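Side-chain contact in GGDEF and EAL domain-containing protein (PDB 6PWK), which binds the second messenger c-di-GMP and, as a LapD receptor, probably relays its level to the control of large adhesins in biofilm formation: residues A[316-321]-A[347-352]. Sequence-based numbering, arbitrary orientation.
Sequences YTALFC and NEFRPK
The backbones of A318 and F349 come together at 7.5 Å between their CA atoms, where the last residue of helix 345-349 meets the flank of helix 314-326. A single aromatic ring spans the gap, and no hydrogen bond crosses it. The CE2 edge of the F349 ring points at the helix backbone, with A318 N in the ring plane and A318 CA near it, 3.7 Å from CE2. A318 CB lies off the plane to one side, 3.8 Å from F349 CE2. The CB bond of F349 already points at helix 314-326, and a chi1 of -76°, with CG anti to the carbonyl carbon, carries the edge on to T317 and A318. T317 CG2 comes from the other side of the plane, 4.2 Å from F349 CE2, while OG1 bonds to the carbonyl of E313. Both helices belong to the EAL domain, a modified TIM-type barrel whose strands 301-305, 330-336 and 353-356 run parallel here; C321 and P351 both pack on F331 of strand 330-336. One turn beyond A318, C321 makes a sulfur-aromatic contact, its SG 5.4 Å from the F349 ring centroid in an oblique approach. F310 meets the same ring edge-to-face, and R325 donates to the carbonyls of F349 and R350.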
loop_
_atom_site.group_PDB
_atom_site.type_symbol
_atom_site.label_atom_id
_atom_site.label_comp_id
_atom_site.label_asym_id
_atom_site.label_seq_id
_atom_site.Cartn_x
_atom_site.Cartn_y
_atom_site.Cartn_z
ATOM N N TYR A 316 0.896 -3.739 11.935
ATOM C CA TYR A 316 2.112 -2.932 11.925
ATOM C C TYR A 316 2.464 -2.464 13.331
ATOM O O TYR A 316 3.633 -2.496 13.732
ATOM C CB TYR A 316 1.947 -1.723 11.004
ATOM C CG TYR A 316 2.070 -2.010 9.525
ATOM C CD1 TYR A 316 3.287 -2.385 8.966
ATOM C CD2 TYR A 316 0.979 -1.867 8.680
ATOM C CE1 TYR A 316 3.402 -2.633 7.610
ATOM C CE2 TYR A 316 1.086 -2.110 7.327
ATOM C CZ TYR A 316 2.298 -2.493 6.797
ATOM O OH TYR A 316 2.400 -2.735 5.447
ATOM N N THR A 317 1.457 -2.028 14.092
ATOM C CA THR A 317 1.707 -1.510 15.433
ATOM C C THR A 317 2.221 -2.603 16.363
ATOM O O THR A 317 3.144 -2.372 17.152
ATOM C CB THR A 317 0.430 -0.884 15.996
ATOM O OG1 THR A 317 -0.138 -0.000 15.020
ATOM C CG2 THR A 317 0.731 -0.098 17.262
ATOM N N ALA A 318 1.638 -3.802 16.285
ATOM C CA ALA A 318 2.093 -4.895 17.138
ATOM C C ALA A 318 3.516 -5.311 16.793
ATOM O O ALA A 318 4.293 -5.674 17.682
ATOM C CB ALA A 318 1.141 -6.085 17.023
ATOM N N LEU A 319 3.878 -5.268 15.508
ATOM C CA LEU A 319 5.260 -5.546 15.131
ATOM C C LEU A 319 6.199 -4.487 15.691
ATOM O O LEU A 319 7.305 -4.802 16.145
ATOM C CB LEU A 319 5.390 -5.630 13.609
ATOM C CG LEU A 319 4.641 -6.774 12.923
ATOM C CD1 LEU A 319 4.907 -6.767 11.426
ATOM C CD2 LEU A 319 5.014 -8.115 13.538
ATOM N N PHE A 320 5.774 -3.222 15.672
ATOM C CA PHE A 320 6.590 -2.161 16.252
ATOM C C PHE A 320 6.665 -2.292 17.767
ATOM O O PHE A 320 7.741 -2.136 18.358
ATOM C CB PHE A 320 6.028 -0.796 15.855
ATOM C CG PHE A 320 6.768 0.363 16.459
ATOM C CD1 PHE A 320 7.951 0.812 15.899
ATOM C CD2 PHE A 320 6.280 1.005 17.585
ATOM C CE1 PHE A 320 8.636 1.878 16.452
ATOM C CE2 PHE A 320 6.959 2.071 18.143
ATOM C CZ PHE A 320 8.139 2.509 17.576
ATOM N N CYS A 321 5.533 -2.588 18.413
ATOM C CA CYS A 321 5.518 -2.708 19.867
ATOM C C CYS A 321 6.377 -3.874 20.338
ATOM O O CYS A 321 7.050 -3.779 21.372
ATOM C CB CYS A 321 4.082 -2.861 20.367
ATOM S SG CYS A 321 3.080 -1.363 20.226
ATOM N N ASN A 347 -6.741 -4.100 25.777
ATOM C CA ASN A 347 -6.661 -5.415 26.402
ATOM C C ASN A 347 -5.620 -6.290 25.714
ATOM O O ASN A 347 -4.923 -7.073 26.370
ATOM C CB ASN A 347 -8.034 -6.084 26.376
ATOM C CG ASN A 347 -8.124 -7.269 27.315
ATOM O OD1 ASN A 347 -7.446 -7.315 28.341
ATOM N ND2 ASN A 347 -8.967 -8.236 26.969
ATOM N N GLU A 348 -5.492 -6.164 24.391
ATOM C CA GLU A 348 -4.530 -6.988 23.667
ATOM C C GLU A 348 -3.116 -6.431 23.775
ATOM O O GLU A 348 -2.163 -7.190 23.984
ATOM C CB GLU A 348 -4.940 -7.113 22.197
ATOM C CG GLU A 348 -4.037 -8.038 21.391
ATOM C CD GLU A 348 -4.163 -7.830 19.895
ATOM O OE1 GLU A 348 -3.926 -8.793 19.135
ATOM O OE2 GLU A 348 -4.495 -6.701 19.476
ATOM N N PHE A 349 -2.959 -5.113 23.648
ATOM C CA PHE A 349 -1.633 -4.510 23.588
ATOM C C PHE A 349 -1.028 -4.234 24.960
ATOM O O PHE A 349 0.198 -4.302 25.104
ATOM C CB PHE A 349 -1.684 -3.209 22.783
ATOM C CG PHE A 349 -1.781 -3.419 21.298
ATOM C CD1 PHE A 349 -3.006 -3.643 20.692
ATOM C CD2 PHE A 349 -0.644 -3.389 20.506
ATOM C CE1 PHE A 349 -3.097 -3.835 19.325
ATOM C CE2 PHE A 349 -0.727 -3.579 19.138
ATOM C CZ PHE A 349 -1.955 -3.803 18.547
ATOM N N ARG A 350 -1.849 -3.926 25.964
ATOM C CA ARG A 350 -1.381 -3.609 27.309
ATOM C C ARG A 350 -0.318 -2.512 27.291
ATOM O O ARG A 350 0.841 -2.763 27.620
ATOM C CB ARG A 350 -0.816 -4.853 27.997
ATOM C CG ARG A 350 -1.820 -5.960 28.272
ATOM C CD ARG A 350 -2.621 -5.681 29.526
ATOM N NE ARG A 350 -3.115 -6.915 30.129
ATOM C CZ ARG A 350 -4.220 -7.543 29.744
ATOM N NH1 ARG A 350 -4.952 -7.055 28.752
ATOM N NH2 ARG A 350 -4.597 -8.660 30.352
ATOM N N PRO A 351 -0.672 -1.281 26.924
ATOM C CA PRO A 351 0.324 -0.203 26.913
ATOM C C PRO A 351 0.763 0.149 28.323
ATOM O O PRO A 351 0.054 -0.081 29.306
ATOM C CB PRO A 351 -0.413 0.959 26.248
ATOM C CG PRO A 351 -1.850 0.703 26.537
ATOM C CD PRO A 351 -2.012 -0.793 26.530
ATOM N N LYS A 352 1.967 0.719 28.412
ATOM C CA LYS A 352 2.479 1.151 29.709
ATOM C C LYS A 352 1.652 2.300 30.270
ATOM O O LYS A 352 1.434 2.382 31.485
ATOM C CB LYS A 352 3.949 1.558 29.589
ATOM C CG LYS A 352 4.605 1.929 30.911
ATOM C CD LYS A 352 6.072 2.281 30.720
ATOM C CE LYS A 352 6.788 2.408 32.054
ATOM N NZ LYS A 352 8.252 2.624 31.883
#